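Side-chain contacts in glutathione S-transferase (PDB 6NV6), which binds glutathione and, as a theta-class transferase, probably conjugates its thiol to electrophilic substrates: residues A[72-76]-A[77-81]; A[91-94]-A[95-98]; A[167-170]-A[171-174]; A[186-189]-A[190-194]; A[195-198]-A[199-202]. One frame throughout, in Å; residues are numbered along the deposited sequence.

Contact 1: residues A[72-76]-A[77-81]; sequences VRYLA and AQYAP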
loop_
_atom_site.group_PDB
_atom_site.type_symbol
_atom_site.label_atom_id
_atom_site.label_comp_id
_atom_site.label_asym_id
_atom_site.label_seq_id
_atom_site.Cartn_x
_atom_site.Cartn_y
_atom_site.Cartn_z
ATOM N N VAL A 72 8.903 -5.198 1.751
ATOM C CA VAL A 72 8.621 -4.326 2.888
ATOM C C VAL A 72 9.185 -4.941 4.156
ATOM O O VAL A 72 9.979 -4.319 4.873
ATOM C CB VAL A 72 7.106 -4.069 3.018
ATOM C CG1 VAL A 72 6.769 -3.434 4.375
ATOM C CG2 VAL A 72 6.594 -3.201 1.859
ATOM N N ARG A 73 8.787 -6.185 4.438
ATOM C CA ARG A 73 9.223 -6.843 5.661
ATOM C C ARG A 73 10.737 -6.857 5.753
ATOM O O ARG A 73 11.308 -6.635 6.827
ATOM C CB ARG A 73 8.651 -8.260 5.737
ATOM C CG ARG A 73 7.190 -8.283 6.176
ATOM C CD ARG A 73 6.730 -9.699 6.504
ATOM N NE ARG A 73 6.616 -10.488 5.281
ATOM C CZ ARG A 73 5.493 -10.603 4.575
ATOM N NH1 ARG A 73 4.383 -9.997 4.982
ATOM N NH2 ARG A 73 5.473 -11.329 3.461
ATOM N N TYR A 74 11.402 -7.071 4.620
ATOM C CA TYR A 74 12.854 -7.039 4.609
ATOM C C TYR A 74 13.377 -5.650 4.973
ATOM O O TYR A 74 14.148 -5.493 5.930
ATOM C CB TYR A 74 13.376 -7.470 3.245
ATOM C CG TYR A 74 14.841 -7.183 3.130
ATOM C CD1 TYR A 74 15.752 -7.862 3.927
ATOM C CD2 TYR A 74 15.313 -6.197 2.275
ATOM C CE1 TYR A 74 17.100 -7.591 3.849
ATOM C CE2 TYR A 74 16.653 -5.919 2.185
ATOM C CZ TYR A 74 17.543 -6.617 2.970
ATOM O OH TYR A 74 18.885 -6.344 2.888
ATOM N N LEU A 75 12.959 -4.624 4.218
ATOM C CA LEU A 75 13.489 -3.281 4.428
ATOM C C LEU A 75 13.297 -2.814 5.865
ATOM O O LEU A 75 14.181 -2.161 6.434
ATOM C CB LEU A 75 12.841 -2.298 3.450
ATOM C CG LEU A 75 13.540 -2.303 2.086
ATOM C CD1 LEU A 75 12.717 -1.571 1.031
ATOM C CD2 LEU A 75 14.946 -1.722 2.196
ATOM N N ALA A 76 12.164 -3.148 6.485
ATOM C CA ALA A 76 11.958 -2.681 7.853
ATOM C C ALA A 76 12.814 -3.470 8.840
ATOM O O ALA A 76 13.508 -2.885 9.677
ATOM C CB ALA A 76 10.475 -2.740 8.231
ATOM N N ALA A 77 12.792 -4.801 8.750
ATOM C CA ALA A 77 13.637 -5.597 9.633
ATOM C C ALA A 77 15.116 -5.242 9.466
ATOM O O ALA A 77 15.853 -5.145 10.455
ATOM C CB ALA A 77 13.411 -7.086 9.373
ATOM N N GLN A 78 15.568 -5.032 8.226
ATOM C CA GLN A 78 16.984 -4.764 7.984
ATOM C C GLN A 78 17.365 -3.316 8.274
ATOM O O GLN A 78 18.495 -3.054 8.698
ATOM C CB GLN A 78 17.350 -5.110 6.537
ATOM C CG GLN A 78 18.841 -5.101 6.220
ATOM C CD GLN A 78 19.621 -6.150 7.001
ATOM O OE1 GLN A 78 19.210 -7.304 7.109
ATOM N NE2 GLN A 78 20.754 -5.747 7.556
ATOM N N TYR A 79 16.457 -2.364 8.058
ATOM C CA TYR A 79 16.838 -0.959 8.075
ATOM C C TYR A 79 15.993 -0.070 8.965
ATOM O O TYR A 79 16.461 1.019 9.315
ATOM C CB TYR A 79 16.819 -0.369 6.653
ATOM C CG TYR A 79 17.825 -1.009 5.741
ATOM C CD1 TYR A 79 19.182 -0.804 5.922
ATOM C CD2 TYR A 79 17.425 -1.844 4.713
ATOM C CE1 TYR A 79 20.115 -1.403 5.095
ATOM C CE2 TYR A 79 18.345 -2.451 3.881
ATOM C CZ TYR A 79 19.693 -2.230 4.076
ATOM O OH TYR A 79 20.612 -2.835 3.246
ATOM N N ALA A 80 14.777 -0.457 9.323
ATOM C CA ALA A 80 13.896 0.397 10.115
ATOM C C ALA A 80 13.255 -0.443 11.206
ATOM O O ALA A 80 12.080 -0.818 11.110
ATOM C CB ALA A 80 12.844 1.063 9.230
ATOM N N PRO A 81 14.001 -0.764 12.265
ATOM C CA PRO A 81 13.450 -1.657 13.296
ATOM C C PRO A 81 12.311 -1.034 14.072
ATOM O O PRO A 81 11.591 -1.760 14.772
ATOM C CB PRO A 81 14.655 -1.935 14.208
ATOM C CG PRO A 81 15.862 -1.280 13.501
ATOM C CD PRO A 81 15.295 -0.189 12.671
#
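L75 and Y79 form the tight part of this turn of helix 68-79, one residue a helical turn after the other. With CG beside the backbone N and anti to the carbonyl carbon (chi1 -84°), L75 turns its CD2 methyl toward the Y79 ring, 3.5 Å from CD2 of Y79. Of the leucine, this methyl makes the contact, lying obliquely to the ring. I4 of strand 4-7 packs on both residues, while C21 and A25 of helix 13-25 cover L75 and Y79 respectively. A76 is buried too, its side chain touching L83 and M160.

The solvent side is built differently. Y74 and the exposed Q78 run side by side in one direction. The chi1 of Y74 (169°) brings its ring beside the next turn, where CB of Q78 lies over one face, 4.1 Å from the centroid, as a CH-pi contact. Beyond CG the glutamine chain bends, and its amide plane ends up turned 35° from the ring. The phenol oxygen OH of Y74 passes 3.6 Å from CG of Q78, yet its polar partner is D60, to which it is hydrogen-bonded.

Backbone bonds carry the helix through: Q78 N meets Y74 O at 2.7 Å, and A77 N meets R73 O at 3.0 Å. The bond from Y79 N to L75 O is more bent, just before A80 leaves helical geometry. With L75 and Y79 against strand 4-7 and helix 13-25, and Q78 on the exposed side, this is a helix end lying against the sheet of the thioredoxin-like N-terminal domain of a glutathione transferase.

Contact 2: residues A[91-94]-A[95-98]; sequences RALG and DRWM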
loop_
_atom_site.group_PDB
_atom_site.type_symbol
_atom_site.label_atom_id
_atom_site.label_comp_id
_atom_site.label_asym_id
_atom_site.label_seq_id
_atom_site.Cartn_x
_atom_site.Cartn_y
_atom_site.Cartn_z
ATOM N N ARG A 91 3.682 -8.321 15.992
ATOM C CA ARG A 91 3.887 -8.308 14.546
ATOM C C ARG A 91 2.702 -8.927 13.811
ATOM O O ARG A 91 2.297 -8.445 12.740
ATOM C CB ARG A 91 5.172 -9.059 14.211
ATOM C CG ARG A 91 5.848 -8.627 12.944
ATOM C CD ARG A 91 6.992 -9.565 12.650
ATOM N NE ARG A 91 7.863 -9.696 13.808
ATOM C CZ ARG A 91 8.321 -10.851 14.270
ATOM N NH1 ARG A 91 7.997 -11.983 13.673
ATOM N NH2 ARG A 91 9.108 -10.871 15.332
ATOM N N ALA A 92 2.137 -10.000 14.374
ATOM C CA ALA A 92 1.063 -10.720 13.706
ATOM C C ALA A 92 -0.155 -9.836 13.498
ATOM O O ALA A 92 -0.948 -10.083 12.581
ATOM C CB ALA A 92 0.692 -11.968 14.513
ATOM N N LEU A 93 -0.322 -8.803 14.328
ATOM C CA LEU A 93 -1.460 -7.904 14.158
ATOM C C LEU A 93 -1.435 -7.230 12.794
ATOM O O LEU A 93 -2.429 -7.253 12.064
ATOM C CB LEU A 93 -1.487 -6.853 15.263
ATOM C CG LEU A 93 -1.643 -7.375 16.683
ATOM C CD1 LEU A 93 -1.196 -6.305 17.664
ATOM C CD2 LEU A 93 -3.089 -7.803 16.947
ATOM N N GLY A 94 -0.312 -6.619 12.439
ATOM C CA GLY A 94 -0.223 -5.964 11.156
ATOM C C GLY A 94 0.128 -6.929 10.043
ATOM O O GLY A 94 -0.133 -6.659 8.864
ATOM N N ASP A 95 0.726 -8.064 10.411
ATOM C CA ASP A 95 1.073 -9.071 9.417
ATOM C C ASP A 95 -0.157 -9.531 8.651
ATOM O O ASP A 95 -0.115 -9.684 7.424
ATOM C CB ASP A 95 1.751 -10.255 10.094
ATOM C CG ASP A 95 2.792 -10.900 9.211
ATOM O OD1 ASP A 95 2.917 -10.502 8.024
ATOM O OD2 ASP A 95 3.487 -11.808 9.698
ATOM N N ARG A 96 -1.270 -9.729 9.359
ATOM C CA ARG A 96 -2.489 -10.228 8.735
ATOM C C ARG A 96 -3.058 -9.245 7.717
ATOM O O ARG A 96 -3.732 -9.662 6.765
ATOM C CB ARG A 96 -3.531 -10.518 9.807
ATOM C CG ARG A 96 -4.073 -9.246 10.409
ATOM C CD ARG A 96 -5.224 -9.505 11.300
ATOM N NE ARG A 96 -4.759 -10.046 12.562
ATOM C CZ ARG A 96 -4.966 -9.458 13.727
ATOM N NH1 ARG A 96 -5.624 -8.306 13.778
ATOM N NH2 ARG A 96 -4.512 -10.020 14.836
ATOM N N TRP A 97 -2.813 -7.944 7.902
ATOM C CA TRP A 97 -3.339 -6.974 6.957
ATOM C C TRP A 97 -2.439 -6.882 5.746
ATOM O O TRP A 97 -2.902 -6.526 4.656
ATOM C CB TRP A 97 -3.519 -5.616 7.628
ATOM C CG TRP A 97 -4.662 -5.655 8.580
ATOM C CD1 TRP A 97 -4.598 -5.696 9.936
ATOM C CD2 TRP A 97 -6.052 -5.713 8.239
ATOM N NE1 TRP A 97 -5.863 -5.764 10.467
ATOM C CE2 TRP A 97 -6.774 -5.774 9.445
ATOM C CE3 TRP A 97 -6.754 -5.719 7.027
ATOM C CZ2 TRP A 97 -8.165 -5.832 9.481
ATOM C CZ3 TRP A 97 -8.136 -5.780 7.060
ATOM C CH2 TRP A 97 -8.828 -5.833 8.283
ATOM N N MET A 98 -1.169 -7.245 5.906
ATOM C CA MET A 98 -0.298 -7.364 4.745
ATOM C C MET A 98 -0.773 -8.485 3.826
ATOM O O MET A 98 -0.941 -8.284 2.618
ATOM C CB MET A 98 1.139 -7.596 5.195
ATOM C CG MET A 98 1.675 -6.521 6.125
ATOM S SD MET A 98 3.418 -6.773 6.530
ATOM C CE MET A 98 4.170 -6.137 5.017
#
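In the long helix 88-118, which opens the helical domain of this transferase, L93 and R96 lie side by side and point the same way. CD2 of L93 comes within 3.4 Å of NH2 of R96. The arginine gets there because its CG sits between the backbone N and the carbonyl carbon (chi1 71°) and its chain bends again at chi3, folding the side chain back along the helix. Its guanidinium thereby lays one face over O of L93, which stands 3.4 Å above the plane and off toward the rim; the carbonyl oxygen lies over the face, with no N-H aimed at it.

The same oxygen, O of L93, is 3.4 Å from CD1 of W97. On the neighbouring side of the helix, CG of M98 packs 3.3 Å from O of G94. That oxygen also accepts the backbone N of M98 at 3.2 Å, and more weakly that of W97. One turn earlier, D95 N is bonded to R91 O at 2.8 Å.

Further out, W97 meets W100 edge-to-face and packs on A143 and A146 of helix 126-146, while M98 reaches N69 and V72 of helix 68-79. R91 turns its NE to the carbonyl of P85. Exposed R96 and the buried W97 and M98 thus divide the helix into an outer and an inner surface, the amphipathic pattern of a helix in the bundle of a glutathione transferase C-terminal domain.

Contact 3: residues A[167-170]-A[171-174]; sequences SFIY and AWFE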
loop_
_atom_site.group_PDB
_atom_site.type_symbol
_atom_site.label_atom_id
_atom_site.label_comp_id
_atom_site.label_asym_id
_atom_site.label_seq_id
_atom_site.Cartn_x
_atom_site.Cartn_y
_atom_site.Cartn_z
ATOM N N SER A 167 -0.685 1.922 0.952
ATOM C CA SER A 167 -0.299 2.344 -0.389
ATOM C C SER A 167 -1.452 2.223 -1.377
ATOM O O SER A 167 -1.498 2.971 -2.362
ATOM C CB SER A 167 0.913 1.542 -0.868
ATOM O OG SER A 167 1.893 1.405 0.148
ATOM N N PHE A 168 -2.384 1.296 -1.142
ATOM C CA PHE A 168 -3.583 1.240 -1.975
ATOM C C PHE A 168 -4.563 2.342 -1.608
ATOM O O PHE A 168 -5.185 2.941 -2.496
ATOM C CB PHE A 168 -4.280 -0.113 -1.837
ATOM C CG PHE A 168 -3.649 -1.217 -2.635
ATOM C CD1 PHE A 168 -3.990 -1.417 -3.957
ATOM C CD2 PHE A 168 -2.726 -2.071 -2.053
ATOM C CE1 PHE A 168 -3.412 -2.446 -4.687
ATOM C CE2 PHE A 168 -2.145 -3.097 -2.780
ATOM C CZ PHE A 168 -2.492 -3.281 -4.107
ATOM N N ILE A 169 -4.696 2.635 -0.309
ATOM C CA ILE A 169 -5.786 3.492 0.148
ATOM C C ILE A 169 -5.607 4.926 -0.323
ATOM O O ILE A 169 -6.572 5.706 -0.307
ATOM C CB ILE A 169 -5.929 3.424 1.679
ATOM C CG1 ILE A 169 -7.407 3.398 2.050
ATOM C CG2 ILE A 169 -5.217 4.583 2.346
ATOM C CD1 ILE A 169 -8.079 2.091 1.697
ATOM N N TYR A 170 -4.398 5.290 -0.755
ATOM C CA TYR A 170 -4.229 6.541 -1.480
ATOM C C TYR A 170 -5.060 6.535 -2.763
ATOM O O TYR A 170 -5.817 7.474 -3.036
ATOM C CB TYR A 170 -2.749 6.769 -1.787
ATOM C CG TYR A 170 -2.508 7.947 -2.704
ATOM C CD1 TYR A 170 -2.825 9.238 -2.298
ATOM C CD2 TYR A 170 -1.970 7.770 -3.977
ATOM C CE1 TYR A 170 -2.611 10.311 -3.118
ATOM C CE2 TYR A 170 -1.751 8.847 -4.809
ATOM C CZ TYR A 170 -2.073 10.113 -4.369
ATOM O OH TYR A 170 -1.853 11.191 -5.188
ATOM N N ALA A 171 -4.941 5.470 -3.558
ATOM C CA ALA A 171 -5.754 5.370 -4.764
ATOM C C ALA A 171 -7.238 5.387 -4.425
ATOM O O ALA A 171 -8.023 6.095 -5.068
ATOM C CB ALA A 171 -5.390 4.102 -5.539
ATOM N N TRP A 172 -7.637 4.632 -3.401
ATOM C CA TRP A 172 -9.041 4.578 -3.010
ATOM C C TRP A 172 -9.628 5.967 -2.770
ATOM O O TRP A 172 -10.725 6.273 -3.241
ATOM C CB TRP A 172 -9.192 3.721 -1.755
ATOM C CG TRP A 172 -10.575 3.715 -1.164
ATOM C CD1 TRP A 172 -10.995 4.361 -0.021
ATOM C CD2 TRP A 172 -11.724 3.024 -1.671
ATOM N NE1 TRP A 172 -12.329 4.110 0.202
ATOM C CE2 TRP A 172 -12.799 3.292 -0.793
ATOM C CE3 TRP A 172 -11.949 2.201 -2.777
ATOM C CZ2 TRP A 172 -14.071 2.763 -0.989
ATOM C CZ3 TRP A 172 -13.216 1.686 -2.970
ATOM C CH2 TRP A 172 -14.258 1.966 -2.083
ATOM N N PHE A 173 -8.915 6.823 -2.051
ATOM C CA PHE A 173 -9.504 8.081 -1.625
ATOM C C PHE A 173 -9.361 9.188 -2.658
ATOM O O PHE A 173 -10.169 10.126 -2.659
ATOM C CB PHE A 173 -8.878 8.527 -0.299
ATOM C CG PHE A 173 -9.498 7.876 0.914
ATOM C CD1 PHE A 173 -10.826 8.114 1.241
ATOM C CD2 PHE A 173 -8.760 7.003 1.711
ATOM C CE1 PHE A 173 -11.400 7.515 2.349
ATOM C CE2 PHE A 173 -9.332 6.402 2.821
ATOM C CZ PHE A 173 -10.653 6.658 3.137
ATOM N N GLU A 174 -8.375 9.106 -3.543
ATOM C CA GLU A 174 -8.151 10.170 -4.510
ATOM C C GLU A 174 -8.653 9.815 -5.899
ATOM O O GLU A 174 -8.688 10.691 -6.768
ATOM C CB GLU A 174 -6.664 10.536 -4.544
ATOM C CG GLU A 174 -6.083 10.800 -3.142
ATOM C CD GLU A 174 -6.806 11.923 -2.378
ATOM O OE1 GLU A 174 -7.301 12.861 -3.042
ATOM O OE2 GLU A 174 -6.877 11.875 -1.123
#
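A171 sets its CB against O of F168, on helix 163-174, largely buried in the C-terminal domain of the glutathione transferase fold. F168 O takes the backbone N of W172 at 3.1 Å, and that of A171 more weakly. Next comes W172, whose indole is swung away by a chi1 of 173°. Its CB still meets CD1 of I169 at 4.0 Å, and the ring goes on to pack against L133, S136 and L140 of helix 126-146.

F173 follows, side by side with I169: CE2 of the phenyl ring lies 3.7 Å from CG1 of I169. CD1 of W172 stands 3.7 Å above the plane of the F173 ring, over its centre, and Y189 of helix 183-193 meets F173 with nearly parallel ring planes. The backbone N of F173 is bonded to I169 O at 3.1 Å.

Last is E174, exposed, its chain bent at chi2. Its OE2 is hydrogen-bonded to the hydroxyl of Y189, whereas the phenol OH of Y170 is bonded to O of T204. The Y170 and E174 side chains cross at about a right angle, and CG of E174 lies 3.5 Å from CE1 of the Y170 ring.

Contact 4: residues A[186-189]-A[190-194]; sequences QAWY and ARLRV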
loop_
_atom_site.group_PDB
_atom_site.type_symbol
_atom_site.label_atom_id
_atom_site.label_comp_id
_atom_site.label_asym_id
_atom_site.label_seq_id
_atom_site.Cartn_x
_atom_site.Cartn_y
_atom_site.Cartn_z
ATOM N N GLN A 186 -10.827 6.481 7.118
ATOM C CA GLN A 186 -10.452 7.801 6.622
ATOM C C GLN A 186 -9.526 8.537 7.587
ATOM O O GLN A 186 -8.565 9.187 7.159
ATOM C CB GLN A 186 -11.707 8.626 6.362
ATOM C CG GLN A 186 -11.418 10.062 5.976
ATOM C CD GLN A 186 -12.657 10.798 5.527
ATOM O OE1 GLN A 186 -13.632 10.173 5.099
ATOM N NE2 GLN A 186 -12.633 12.134 5.623
ATOM N N ALA A 187 -9.815 8.472 8.891
ATOM C CA ALA A 187 -8.950 9.127 9.870
ATOM C C ALA A 187 -7.560 8.506 9.875
ATOM O O ALA A 187 -6.565 9.201 10.128
ATOM C CB ALA A 187 -9.580 9.052 11.261
ATOM N N TRP A 188 -7.480 7.198 9.612
ATOM C CA TRP A 188 -6.196 6.527 9.456
ATOM C C TRP A 188 -5.449 7.071 8.247
ATOM O O TRP A 188 -4.250 7.365 8.325
ATOM C CB TRP A 188 -6.444 5.024 9.341
ATOM C CG TRP A 188 -5.317 4.131 8.851
ATOM C CD1 TRP A 188 -4.185 3.777 9.541
ATOM C CD2 TRP A 188 -5.272 3.400 7.613
ATOM N NE1 TRP A 188 -3.433 2.901 8.802
ATOM C CE2 TRP A 188 -4.076 2.645 7.618
ATOM C CE3 TRP A 188 -6.121 3.312 6.504
ATOM C CZ2 TRP A 188 -3.698 1.819 6.543
ATOM C CZ3 TRP A 188 -5.747 2.483 5.437
ATOM C CH2 TRP A 188 -4.543 1.752 5.468
ATOM N N TYR A 189 -6.154 7.239 7.128
ATOM C CA TYR A 189 -5.543 7.840 5.955
ATOM C C TYR A 189 -5.096 9.266 6.238
ATOM O O TYR A 189 -4.061 9.706 5.724
ATOM C CB TYR A 189 -6.528 7.806 4.790
ATOM C CG TYR A 189 -6.032 8.497 3.541
ATOM C CD1 TYR A 189 -4.780 8.205 3.018
ATOM C CD2 TYR A 189 -6.818 9.431 2.886
ATOM C CE1 TYR A 189 -4.325 8.826 1.886
ATOM C CE2 TYR A 189 -6.371 10.061 1.750
ATOM C CZ TYR A 189 -5.127 9.756 1.255
ATOM O OH TYR A 189 -4.681 10.395 0.128
ATOM N N ALA A 190 -5.860 10.001 7.055
ATOM C CA ALA A 190 -5.454 11.352 7.429
ATOM C C ALA A 190 -4.160 11.341 8.230
ATOM O O ALA A 190 -3.337 12.249 8.088
ATOM C CB ALA A 190 -6.570 12.040 8.217
ATOM N N ARG A 191 -3.947 10.318 9.055
ATOM C CA ARG A 191 -2.725 10.265 9.846
ATOM C C ARG A 191 -1.555 9.754 9.020
ATOM O O ARG A 191 -0.398 10.113 9.284
ATOM C CB ARG A 191 -2.931 9.380 11.071
ATOM C CG ARG A 191 -3.892 9.967 12.086
ATOM C CD ARG A 191 -3.945 9.109 13.351
ATOM N NE ARG A 191 -4.439 7.751 13.095
ATOM C CZ ARG A 191 -5.722 7.382 13.128
ATOM N NH1 ARG A 191 -6.071 6.155 12.757
ATOM N NH2 ARG A 191 -6.671 8.250 13.458
ATOM N N LEU A 192 -1.834 8.909 8.030
ATOM C CA LEU A 192 -0.789 8.522 7.093
ATOM C C LEU A 192 -0.284 9.738 6.331
ATOM O O LEU A 192 0.926 9.909 6.147
ATOM C CB LEU A 192 -1.310 7.459 6.121
ATOM C CG LEU A 192 -1.622 6.083 6.725
ATOM C CD1 LEU A 192 -2.222 5.154 5.683
ATOM C CD2 LEU A 192 -0.395 5.461 7.364
ATOM N N ARG A 193 -1.203 10.614 5.914
ATOM C CA ARG A 193 -0.841 11.747 5.076
ATOM C C ARG A 193 0.088 12.724 5.782
ATOM O O ARG A 193 0.819 13.452 5.106
ATOM C CB ARG A 193 -2.103 12.451 4.584
ATOM C CG ARG A 193 -2.764 11.706 3.415
ATOM C CD ARG A 193 -3.859 12.509 2.716
ATOM N NE ARG A 193 -4.420 13.585 3.531
ATOM C CZ ARG A 193 -5.556 13.506 4.228
ATOM N NH1 ARG A 193 -6.280 12.399 4.228
ATOM N NH2 ARG A 193 -5.972 14.548 4.929
ATOM N N VAL A 194 0.124 12.733 7.116
ATOM C CA VAL A 194 1.061 13.627 7.797
ATOM C C VAL A 194 2.499 13.126 7.753
ATOM O O VAL A 194 3.421 13.901 8.045
ATOM C CB VAL A 194 0.662 13.871 9.266
ATOM C CG1 VAL A 194 -0.830 14.129 9.378
ATOM C CG2 VAL A 194 1.077 12.699 10.155
HETATM O O HOH W 1 -8.651 11.378 5.498
#
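R193 climbs over the ring of Y189, and CB, CG, CD and NH1 each meet Y189 in turn. CB rests near O of Y189. CG, beside the backbone N, comes over the ring face, 3.6 Å from CE1 of Y189. CD follows as a CH-pi contact, 3.8 Å from the ring centroid. Then the chain bends at chi3 and CZ stands 4.8 Å from the centroid of Y189, an off-centre cation-pi contact with guanidinium and ring planes 66° apart. The group therefore presents an edge, with CD2 of Y189 near its plane at NH1. Finally NH1 gives a hydrogen bond to a water at 2.9 Å, which itself donates to O of Q186 at 2.8 Å, so water bridges the arginine to the backbone. With CG trans to the main-chain N (chi1 176°), the Y189 ring lies alongside the next turn, within reach of R193.

Around the helix, CD1 of L192 sits over the six-membered ring of W188, 3.8 Å from its centroid. R191 spreads a face of its guanidinium above O of A187, and its NH1 lies 3.6 Å from CB of W188 while bonding to the carbonyl of P151. The indole NE1 of W188 is held by D162. W188 and Y189, buried against helix 163-174, and R191 and R193, partly exposed, give helix 183-193 the amphipathic form of a helix in the all-helical C-terminal domain of glutathione transferases.

Contact 5: residues A[195-198]-A[199-202]; sequences RPAY and QRGV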
loop_
_atom_site.group_PDB
_atom_site.type_symbol
_atom_site.label_atom_id
_atom_site.label_comp_id
_atom_site.label_asym_id
_atom_site.label_seq_id
_atom_site.Cartn_x
_atom_site.Cartn_y
_atom_site.Cartn_z
ATOM N N ARG A 195 2.727 11.856 7.380
ATOM C CA ARG A 195 4.093 11.326 7.334
ATOM C C ARG A 195 4.801 11.775 6.057
ATOM O O ARG A 195 4.254 11.606 4.963
ATOM C CB ARG A 195 4.088 9.807 7.402
ATOM C CG ARG A 195 3.320 9.240 8.577
ATOM C CD ARG A 195 3.397 7.732 8.576
ATOM N NE ARG A 195 4.730 7.294 8.959
ATOM C CZ ARG A 195 5.117 7.113 10.213
ATOM N NH1 ARG A 195 4.263 7.318 11.205
ATOM N NH2 ARG A 195 6.348 6.715 10.480
ATOM N N PRO A 196 6.001 12.357 6.152
ATOM C CA PRO A 196 6.727 12.717 4.919
ATOM C C PRO A 196 7.062 11.519 4.053
ATOM O O PRO A 196 6.926 11.602 2.826
ATOM C CB PRO A 196 7.998 13.415 5.439
ATOM C CG PRO A 196 7.650 13.871 6.806
ATOM C CD PRO A 196 6.672 12.868 7.362
ATOM N N ALA A 197 7.483 10.401 4.665
ATOM C CA ALA A 197 7.798 9.205 3.890
ATOM C C ALA A 197 6.600 8.753 3.073
ATOM O O ALA A 197 6.759 8.264 1.948
ATOM C CB ALA A 197 8.275 8.079 4.803
ATOM N N TYR A 198 5.394 8.940 3.609
ATOM C CA TYR A 198 4.191 8.613 2.859
ATOM C C TYR A 198 3.943 9.618 1.737
ATOM O O TYR A 198 3.514 9.242 0.638
ATOM C CB TYR A 198 3.006 8.555 3.814
ATOM C CG TYR A 198 1.709 8.102 3.191
ATOM C CD1 TYR A 198 1.439 6.746 3.014
ATOM C CD2 TYR A 198 0.740 9.026 2.824
ATOM C CE1 TYR A 198 0.244 6.325 2.474
ATOM C CE2 TYR A 198 -0.455 8.615 2.275
ATOM C CZ TYR A 198 -0.704 7.263 2.103
ATOM O OH TYR A 198 -1.904 6.849 1.554
ATOM N N GLN A 199 4.208 10.901 1.994
ATOM C CA GLN A 199 4.030 11.915 0.958
ATOM C C GLN A 199 4.977 11.684 -0.213
ATOM O O GLN A 199 4.583 11.814 -1.379
ATOM C CB GLN A 199 4.262 13.306 1.545
ATOM C CG GLN A 199 3.231 13.761 2.552
ATOM C CD GLN A 199 3.759 14.885 3.409
ATOM O OE1 GLN A 199 4.790 15.474 3.094
ATOM N NE2 GLN A 199 3.065 15.187 4.502
ATOM N N ARG A 200 6.233 11.351 0.076
ATOM C CA ARG A 200 7.205 11.154 -0.992
ATOM C C ARG A 200 7.105 9.765 -1.610
ATOM O O ARG A 200 7.356 9.598 -2.809
ATOM C CB ARG A 200 8.616 11.394 -0.460
ATOM C CG ARG A 200 8.864 12.814 0.004
ATOM C CD ARG A 200 10.297 12.972 0.481
ATOM N NE ARG A 200 10.597 11.999 1.523
ATOM C CZ ARG A 200 10.653 12.287 2.819
ATOM N NH1 ARG A 200 10.795 11.316 3.720
ATOM N NH2 ARG A 200 10.483 13.544 3.215
ATOM N N GLY A 201 6.751 8.759 -0.813
ATOM C CA GLY A 201 6.735 7.395 -1.302
ATOM C C GLY A 201 5.450 6.961 -1.976
ATOM O O GLY A 201 5.488 6.142 -2.896
ATOM N N VAL A 202 4.308 7.491 -1.540
ATOM C CA VAL A 202 3.010 6.985 -1.957
ATOM C C VAL A 202 2.243 8.002 -2.791
ATOM O O VAL A 202 1.651 7.648 -3.813
ATOM C CB VAL A 202 2.177 6.528 -0.735
ATOM C CG1 VAL A 202 0.817 5.992 -1.159
ATOM C CG2 VAL A 202 2.935 5.491 0.039
#
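R195, at the N-cap with extended backbone angles, offers its O to Q199 N at 3.1 Å, and three further i to i+4 bonds follow, the last from V202 N to Y198 O at 2.9 Å. These four bonds define the short helix 196-201.

Among the side chains, Y198 and V202 make the buried part. CG of Y198 lies trans to the backbone N (chi1 -175°), which puts the ring beside V202, one turn on. CB of V202 comes over its face, 4.0 Å from the centroid. Both valine methyls also touch that ring: CG2 is 3.6 Å from CD1 of Y198, and CG1 is 3.7 Å from CE1 of Y198. The phenol OH is hydrogen-bonded to O of G166.

On the exposed side R200 bends at chi3 and lays its guanidinium flat over the P196 peptide, with O of P196 3.8 Å above the plane near its centre. NH2 reaches CB of P196 at 3.3 Å. The charge is used elsewhere, NE of R200 forming a salt bridge with E23, as R195 does through NE with E24. Q199 lays its CG 3.4 Å from O of R195 and bonds by NE2 to the carbonyl of R193. With R195 and R200 bridged to acids of helix 13-25 and Y198 packed edge-to-face with W20 of the same helix, the contact belongs to the interdomain packing of the glutathione transferase fold.

How the contacts relate
The five contacts follow one another along the chain without overlap. Contact 1 lies on helix 68-79 of the thioredoxin-like domain and contact 2 on helix 88-118, the next helix; their centres are 14 Å apart, and they are linked by V72 packing on M98 and by a long, weak ion pair between R73 and D95. Contacts 3, 4 and 5, on helices 163-174, 183-193 and 196-201, form a cluster with centres 11 to 13 Å apart, in which Y189 and Y198 meet. Contacts 2 and 5 are 21 Å apart and do not touch. Although contact 5 comes last in sequence, its helix returns to the N-terminal domain.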